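Uncharacterized protein (Parabacteroides merdae, PDB 4R7F) is of unknown function but carries an N-terminal domain related to the type 9 secretion system plug protein, in a chain with three immunoglobulin-like beta-sandwich domains. Local coordinates at residues 15-20 / 39-44; 91-96 / 287-292. One frame throughout, in Å; residues are numbered along the deposited sequence.

Interaction 1 (15-20 / 39-44)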
loop_
_atom_site.group_PDB
_atom_site.type_symbol
_atom_site.label_atom_id
_atom_site.label_comp_id
_atom_site.label_asym_id
_atom_site.label_seq_id
_atom_site.Cartn_x
_atom_site.Cartn_y
_atom_site.Cartn_z
ATOM N N LYS A 15 -19.648 -22.485 -7.007
ATOM C CA LYS A 15 -18.197 -22.300 -7.091
ATOM C C LYS A 15 -17.882 -20.837 -7.129
ATOM O O LYS A 15 -18.737 -20.013 -7.494
ATOM C CB LYS A 15 -17.632 -22.938 -8.346
ATOM C CG LYS A 15 -17.859 -24.429 -8.467
ATOM C CD LYS A 15 -17.016 -25.205 -7.472
ATOM C CE LYS A 15 -17.100 -26.700 -7.770
ATOM N NZ LYS A 15 -17.088 -27.577 -6.557
ATOM N N THR A 16 -16.657 -20.522 -6.717
ATOM C CA THR A 16 -16.037 -19.210 -6.933
ATOM C C THR A 16 -16.837 -18.147 -6.230
ATOM O O THR A 16 -17.145 -17.072 -6.779
ATOM C CB THR A 16 -15.867 -18.943 -8.449
ATOM O OG1 THR A 16 -15.294 -20.113 -9.055
ATOM C CG2 THR A 16 -14.976 -17.764 -8.701
ATOM N N LEU A 17 -17.199 -18.471 -4.996
ATOM C CA LEU A 17 -17.820 -17.496 -4.116
ATOM C C LEU A 17 -16.814 -16.405 -3.769
ATOM O O LEU A 17 -15.763 -16.691 -3.230
ATOM C CB LEU A 17 -18.293 -18.150 -2.844
ATOM C CG LEU A 17 -18.904 -17.222 -1.809
ATOM C CD1 LEU A 17 -20.203 -16.624 -2.317
ATOM C CD2 LEU A 17 -19.157 -18.016 -0.540
ATOM N N GLN A 18 -17.164 -15.168 -4.097
ATOM C CA GLN A 18 -16.395 -13.993 -3.746
ATOM C C GLN A 18 -17.254 -13.018 -2.962
ATOM O O GLN A 18 -18.416 -12.780 -3.302
ATOM C CB GLN A 18 -15.920 -13.273 -5.005
ATOM C CG GLN A 18 -15.047 -14.120 -5.906
ATOM C CD GLN A 18 -14.605 -13.382 -7.166
ATOM O OE1 GLN A 18 -15.198 -13.529 -8.254
ATOM N NE2 GLN A 18 -13.562 -12.604 -7.029
ATOM N N VAL A 19 -16.646 -12.476 -1.916
ATOM C CA VAL A 19 -17.154 -11.383 -1.118
ATOM C C VAL A 19 -16.122 -10.237 -1.129
ATOM O O VAL A 19 -15.011 -10.371 -0.625
ATOM C CB VAL A 19 -17.404 -11.864 0.311
ATOM C CG1 VAL A 19 -17.979 -10.735 1.160
ATOM C CG2 VAL A 19 -18.310 -13.090 0.281
ATOM N N LYS A 20 -16.519 -9.125 -1.734
ATOM C CA LYS A 20 -15.624 -8.001 -1.952
ATOM C C LYS A 20 -16.438 -6.722 -1.999
ATOM O O LYS A 20 -17.665 -6.760 -1.960
ATOM C CB LYS A 20 -14.819 -8.203 -3.236
ATOM C CG LYS A 20 -15.648 -8.602 -4.441
ATOM C CD LYS A 20 -15.829 -7.451 -5.417
ATOM C CE LYS A 20 -14.751 -7.427 -6.492
ATOM N NZ LYS A 20 -14.964 -6.257 -7.376
ATOM N N ILE A 39 -21.281 -4.104 -0.568
ATOM C CA ILE A 39 -20.685 -5.431 -0.667
ATOM C C ILE A 39 -21.250 -6.174 -1.858
ATOM O O ILE A 39 -22.461 -6.140 -2.096
ATOM C CB ILE A 39 -20.946 -6.267 0.589
ATOM C CG1 ILE A 39 -20.111 -5.726 1.740
ATOM C CG2 ILE A 39 -20.547 -7.711 0.355
ATOM C CD1 ILE A 39 -18.630 -6.059 1.656
ATOM N N GLU A 40 -20.363 -6.846 -2.590
ATOM C CA GLU A 40 -20.735 -7.680 -3.693
ATOM C C GLU A 40 -20.491 -9.138 -3.311
ATOM O O GLU A 40 -19.376 -9.521 -2.965
ATOM C CB GLU A 40 -19.922 -7.341 -4.928
ATOM C CG GLU A 40 -20.185 -8.258 -6.131
ATOM C CD GLU A 40 -19.390 -7.853 -7.376
ATOM O OE1 GLU A 40 -18.651 -6.863 -7.305
ATOM O OE2 GLU A 40 -19.489 -8.512 -8.432
ATOM N N ILE A 41 -21.547 -9.937 -3.416
ATOM C CA ILE A 41 -21.472 -11.366 -3.315
ATOM C C ILE A 41 -21.631 -11.923 -4.711
ATOM O O ILE A 41 -22.639 -11.752 -5.342
ATOM C CB ILE A 41 -22.559 -11.922 -2.394
ATOM C CG1 ILE A 41 -22.233 -11.558 -0.951
ATOM C CG2 ILE A 41 -22.648 -13.426 -2.561
ATOM C CD1 ILE A 41 -23.439 -11.347 -0.083
ATOM N N ASN A 42 -20.603 -12.601 -5.173
ATOM C CA ASN A 42 -20.542 -13.149 -6.505
ATOM C C ASN A 42 -20.233 -14.674 -6.472
ATOM O O ASN A 42 -19.359 -15.151 -5.733
ATOM C CB ASN A 42 -19.458 -12.394 -7.251
ATOM C CG ASN A 42 -19.574 -12.544 -8.745
ATOM O OD1 ASN A 42 -19.411 -13.632 -9.299
ATOM N ND2 ASN A 42 -19.887 -11.455 -9.403
ATOM N N PHE A 43 -20.930 -15.442 -7.286
ATOM C CA PHE A 43 -20.763 -16.865 -7.277
ATOM C C PHE A 43 -21.322 -17.461 -8.533
ATOM O O PHE A 43 -22.129 -16.825 -9.189
ATOM C CB PHE A 43 -21.462 -17.474 -6.048
ATOM C CG PHE A 43 -22.955 -17.380 -6.065
ATOM C CD1 PHE A 43 -23.590 -16.278 -5.546
ATOM C CD2 PHE A 43 -23.728 -18.416 -6.570
ATOM C CE1 PHE A 43 -24.984 -16.197 -5.532
ATOM C CE2 PHE A 43 -25.123 -18.343 -6.565
ATOM C CZ PHE A 43 -25.754 -17.233 -6.038
ATOM N N ASP A 44 -20.897 -18.682 -8.857
ATOM C CA ASP A 44 -21.446 -19.408 -9.979
ATOM C C ASP A 44 -22.282 -20.580 -9.491
ATOM O O ASP A 44 -21.944 -21.214 -8.517
ATOM C CB ASP A 44 -20.337 -19.950 -10.866
ATOM C CG ASP A 44 -19.582 -18.877 -11.593
ATOM O OD1 ASP A 44 -20.118 -17.772 -11.812
ATOM O OD2 ASP A 44 -18.420 -19.160 -11.943
HETATM O O HOH W 1 -17.251 -15.304 -8.912
HETATM O O HOH W 2 -17.177 -5.294 -8.556
#

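Interaction 2 (91-96 / 287-292)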
loop_
_atom_site.group_PDB
_atom_site.type_symbol
_atom_site.label_atom_id
_atom_site.label_comp_id
_atom_site.label_asym_id
_atom_site.label_seq_id
_atom_site.Cartn_x
_atom_site.Cartn_y
_atom_site.Cartn_z
ATOM N N GLY A 91 -19.343 -19.743 -24.185
ATOM C CA GLY A 91 -18.167 -20.316 -24.829
ATOM C C GLY A 91 -17.243 -21.162 -23.964
ATOM O O GLY A 91 -16.046 -21.183 -24.195
ATOM N N THR A 92 -17.808 -21.901 -23.015
ATOM C CA THR A 92 -17.027 -22.670 -22.055
ATOM C C THR A 92 -17.461 -24.109 -22.057
ATOM O O THR A 92 -18.649 -24.394 -22.165
ATOM C CB THR A 92 -17.206 -22.120 -20.613
ATOM O OG1 THR A 92 -18.571 -22.291 -20.154
ATOM C CG2 THR A 92 -16.840 -20.661 -20.574
ATOM N N THR A 93 -16.507 -25.023 -21.881
ATOM C CA THR A 93 -16.825 -26.445 -21.752
ATOM C C THR A 93 -17.722 -26.722 -20.545
ATOM O O THR A 93 -18.716 -27.436 -20.622
ATOM C CB THR A 93 -15.546 -27.273 -21.662
ATOM O OG1 THR A 93 -14.682 -26.732 -20.647
ATOM C CG2 THR A 93 -14.833 -27.234 -23.029
ATOM N N THR A 94 -17.378 -26.105 -19.433
ATOM C CA THR A 94 -18.103 -26.302 -18.206
ATOM C C THR A 94 -19.168 -25.204 -18.199
ATOM O O THR A 94 -18.851 -23.991 -18.232
ATOM C CB THR A 94 -17.145 -26.192 -16.988
ATOM O OG1 THR A 94 -16.072 -27.120 -17.129
ATOM C CG2 THR A 94 -17.868 -26.449 -15.703
ATOM N N GLN A 95 -20.426 -25.619 -18.193
ATOM C CA GLN A 95 -21.514 -24.663 -18.188
ATOM C C GLN A 95 -21.875 -24.239 -16.768
ATOM O O GLN A 95 -21.863 -25.037 -15.825
ATOM C CB GLN A 95 -22.734 -25.231 -18.904
ATOM C CG GLN A 95 -22.619 -25.145 -20.415
ATOM C CD GLN A 95 -23.707 -25.922 -21.113
ATOM O OE1 GLN A 95 -24.664 -26.370 -20.483
ATOM N NE2 GLN A 95 -23.565 -26.095 -22.419
ATOM N N TYR A 96 -22.216 -22.964 -16.647
ATOM C CA TYR A 96 -22.609 -22.374 -15.395
ATOM C C TYR A 96 -23.363 -21.070 -15.624
ATOM O O TYR A 96 -23.316 -20.480 -16.721
ATOM C CB TYR A 96 -21.342 -22.106 -14.547
ATOM C CG TYR A 96 -20.392 -21.115 -15.141
ATOM C CD1 TYR A 96 -20.542 -19.766 -14.900
ATOM C CD2 TYR A 96 -19.325 -21.521 -15.941
ATOM C CE1 TYR A 96 -19.660 -18.827 -15.436
ATOM C CE2 TYR A 96 -18.440 -20.593 -16.477
ATOM C CZ TYR A 96 -18.613 -19.229 -16.221
ATOM O OH TYR A 96 -17.740 -18.258 -16.750
ATOM N N GLU A 287 -17.216 -15.726 -19.136
ATOM C CA GLU A 287 -16.420 -16.251 -20.242
ATOM C C GLU A 287 -15.302 -17.191 -19.775
ATOM O O GLU A 287 -14.801 -18.029 -20.546
ATOM C CB GLU A 287 -15.841 -15.086 -21.048
ATOM C CG GLU A 287 -16.876 -14.220 -21.768
ATOM C CD GLU A 287 -16.245 -13.006 -22.453
ATOM O OE1 GLU A 287 -15.683 -12.124 -21.780
ATOM O OE2 GLU A 287 -16.295 -12.934 -23.682
ATOM N N ALA A 288 -14.923 -17.087 -18.510
ATOM C CA ALA A 288 -13.878 -17.955 -17.956
ATOM C C ALA A 288 -14.411 -19.357 -17.760
ATOM O O ALA A 288 -15.524 -19.536 -17.257
ATOM C CB ALA A 288 -13.398 -17.400 -16.645
ATOM N N ASP A 289 -13.625 -20.340 -18.165
ATOM C CA ASP A 289 -14.021 -21.744 -18.088
ATOM C C ASP A 289 -13.539 -22.330 -16.741
ATOM O O ASP A 289 -12.816 -21.657 -15.995
ATOM C CB ASP A 289 -13.400 -22.497 -19.300
ATOM C CG ASP A 289 -14.142 -23.771 -19.656
ATOM O OD1 ASP A 289 -15.016 -24.202 -18.859
ATOM O OD2 ASP A 289 -13.841 -24.353 -20.729
ATOM N N TYR A 290 -13.934 -23.572 -16.450
ATOM C CA TYR A 290 -13.587 -24.274 -15.220
ATOM C C TYR A 290 -12.758 -25.452 -15.665
ATOM O O TYR A 290 -13.225 -26.266 -16.458
ATOM C CB TYR A 290 -14.838 -24.788 -14.430
ATOM C CG TYR A 290 -15.473 -23.757 -13.479
ATOM C CD1 TYR A 290 -16.445 -22.858 -13.919
ATOM C CD2 TYR A 290 -15.076 -23.663 -12.170
ATOM C CE1 TYR A 290 -17.001 -21.913 -13.074
ATOM C CE2 TYR A 290 -15.621 -22.714 -11.312
ATOM C CZ TYR A 290 -16.574 -21.844 -11.756
ATOM O OH TYR A 290 -17.093 -20.925 -10.880
ATOM N N TYR A 291 -11.536 -25.543 -15.135
ATOM C CA TYR A 291 -10.606 -26.613 -15.447
ATOM C C TYR A 291 -10.307 -27.352 -14.144
ATOM O O TYR A 291 -10.477 -26.799 -13.064
ATOM C CB TYR A 291 -9.304 -26.059 -16.045
ATOM C CG TYR A 291 -9.408 -25.341 -17.403
ATOM C CD1 TYR A 291 -10.604 -25.281 -18.136
ATOM C CD2 TYR A 291 -8.290 -24.726 -17.960
ATOM C CE1 TYR A 291 -10.670 -24.624 -19.365
ATOM C CE2 TYR A 291 -8.351 -24.085 -19.192
ATOM C CZ TYR A 291 -9.539 -24.037 -19.896
ATOM O OH TYR A 291 -9.593 -23.382 -21.112
ATOM N N ILE A 292 -9.884 -28.605 -14.241
ATOM C CA ILE A 292 -9.401 -29.325 -13.076
ATOM C C ILE A 292 -7.967 -28.912 -12.858
ATOM O O ILE A 292 -7.120 -29.171 -13.710
ATOM C CB ILE A 292 -9.376 -30.843 -13.269
ATOM C CG1 ILE A 292 -10.753 -31.384 -13.613
ATOM C CG2 ILE A 292 -8.873 -31.526 -12.006
ATOM C CD1 ILE A 292 -11.739 -31.193 -12.503
HETATM O O HOH W 3 -12.755 -27.860 -18.826
#

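Interaction 1 (15-20 / 39-44)
Residues 15-20 and 39-44 are neighbouring antiparallel strands in a four-stranded sheet of an immunoglobulin-like beta-sandwich, 15-20 lying at the sheet's edge within this chain. Their axes run at 174° and approach to 4.6 Å. Three hydrogen-bonded pairs, Lys15-Asp44, Gln18-Asn42 and Lys20-Glu40, join them through two backbone bonds each, the shortest from Gln18 N to Asn42 O at 2.7 Å. Between the first two pairs the register slips by one residue. Thr16 and Leu17 both face Phe43 in a beta bulge, and Thr16 takes a positive phi of 62°.

The tight side is apolar. Leu17 sets CG anti to its backbone N (chi1 177°), which brings CD1 within 4.0 Å of Ile41 CG2 and equally close to Phe43 CB. Val19 crosses Ile39 obliquely, CG1 to CG2 at 4.0 Å. Phe131, Ala133 and Phe135 of strand 129-138 pack against this face, so it turns to the sandwich interior.

The other face, bearing Gln18, Lys20, Glu40 and Asn42, is polar and partly hydrated. Asn42 ND2 donates in its amide plane to the anti lone pair of Glu40 OE2 at 3.1 Å, while Asn42 OD1 accepts from Asn98 ND2. One water lies between Thr16 O and Asn42 OD1. Lys20, bent at its second and third torsions, lies alongside extended Glu40, but the salt bridge is long, NZ to OE1 3.7 Å. Lys20 NZ also bonds to Glu24 O. A second water closes the gap, accepting from Lys20 NZ and donating to Glu40 OE1 at 2.5 Å.

Interaction 2 (91-96 / 287-292)
The loop joining strands 86-88 and 96-103 of one sheet docks here on the turn that leads from helix 284-287 into strand 290-298 of another, and the Asp289 carboxylate clasps it. With CG anti to the backbone N (chi1 -157°), that carboxylate reaches two consecutive backbone amides of the loop. Asp289 OD1 receives Thr94 N on its syn lone pair at 3.1 Å, in a bond straight to 163° at the hydrogen. The same oxygen takes Tyr290 N from above the carboxylate plane at 2.7 Å. Asp289 OD2 offers its syn lone pair to Thr93 OG1, only 2.5 Å away, and meets Thr93 N from above the plane at 3.0 Å. A water donates to both Thr93 OG1 and Tyr290 O, so the Thr93 hydroxyl donates one hydrogen bond and accepts another.

Beside this polar grip sits a T-shaped aromatic pair. The edge of Tyr290 turns toward the face of Tyr96, planes at 82° and centroids 5.3 Å apart, with Tyr290 CE1 near the ring's rim. The Tyr96 hydroxyl bonds in the carbonyl plane to Ala288 O at 2.6 Å, pinning the far end of the ring. An alanine at Asp289 would lack the carboxylate and its four hydrogen bonds, three of them to the loop, and would probably loosen the loop from the turn. Four donors shared evenly between two buried oxygens are what an ionised carboxylate would attract, so Asp289 is likely to be negatively charged.

The two contacts lie on the same side of the chain's centre, their own centres about 17 Å apart, and Tyr290 joins them. While its ring edge serves interaction 2, its hydroxyl reaches interaction 1, where Asp44 OD2 stands 2.5 Å and Thr16 OG1 2.7 Å from Tyr290 OH, both probable hydrogen bonds. The bulge residue of interaction 1 therefore faces the strand that Asp289 precedes. Packing adds to this, with Asp44 CG 3.6 Å from Tyr96 CD1. Lys340 forms a salt bridge with Asp44 OD2, so the charge at this seam has a counter-ion. The magnesium ligands Glu223, Asp269, Asp271 and Gln371 belong to neither contact.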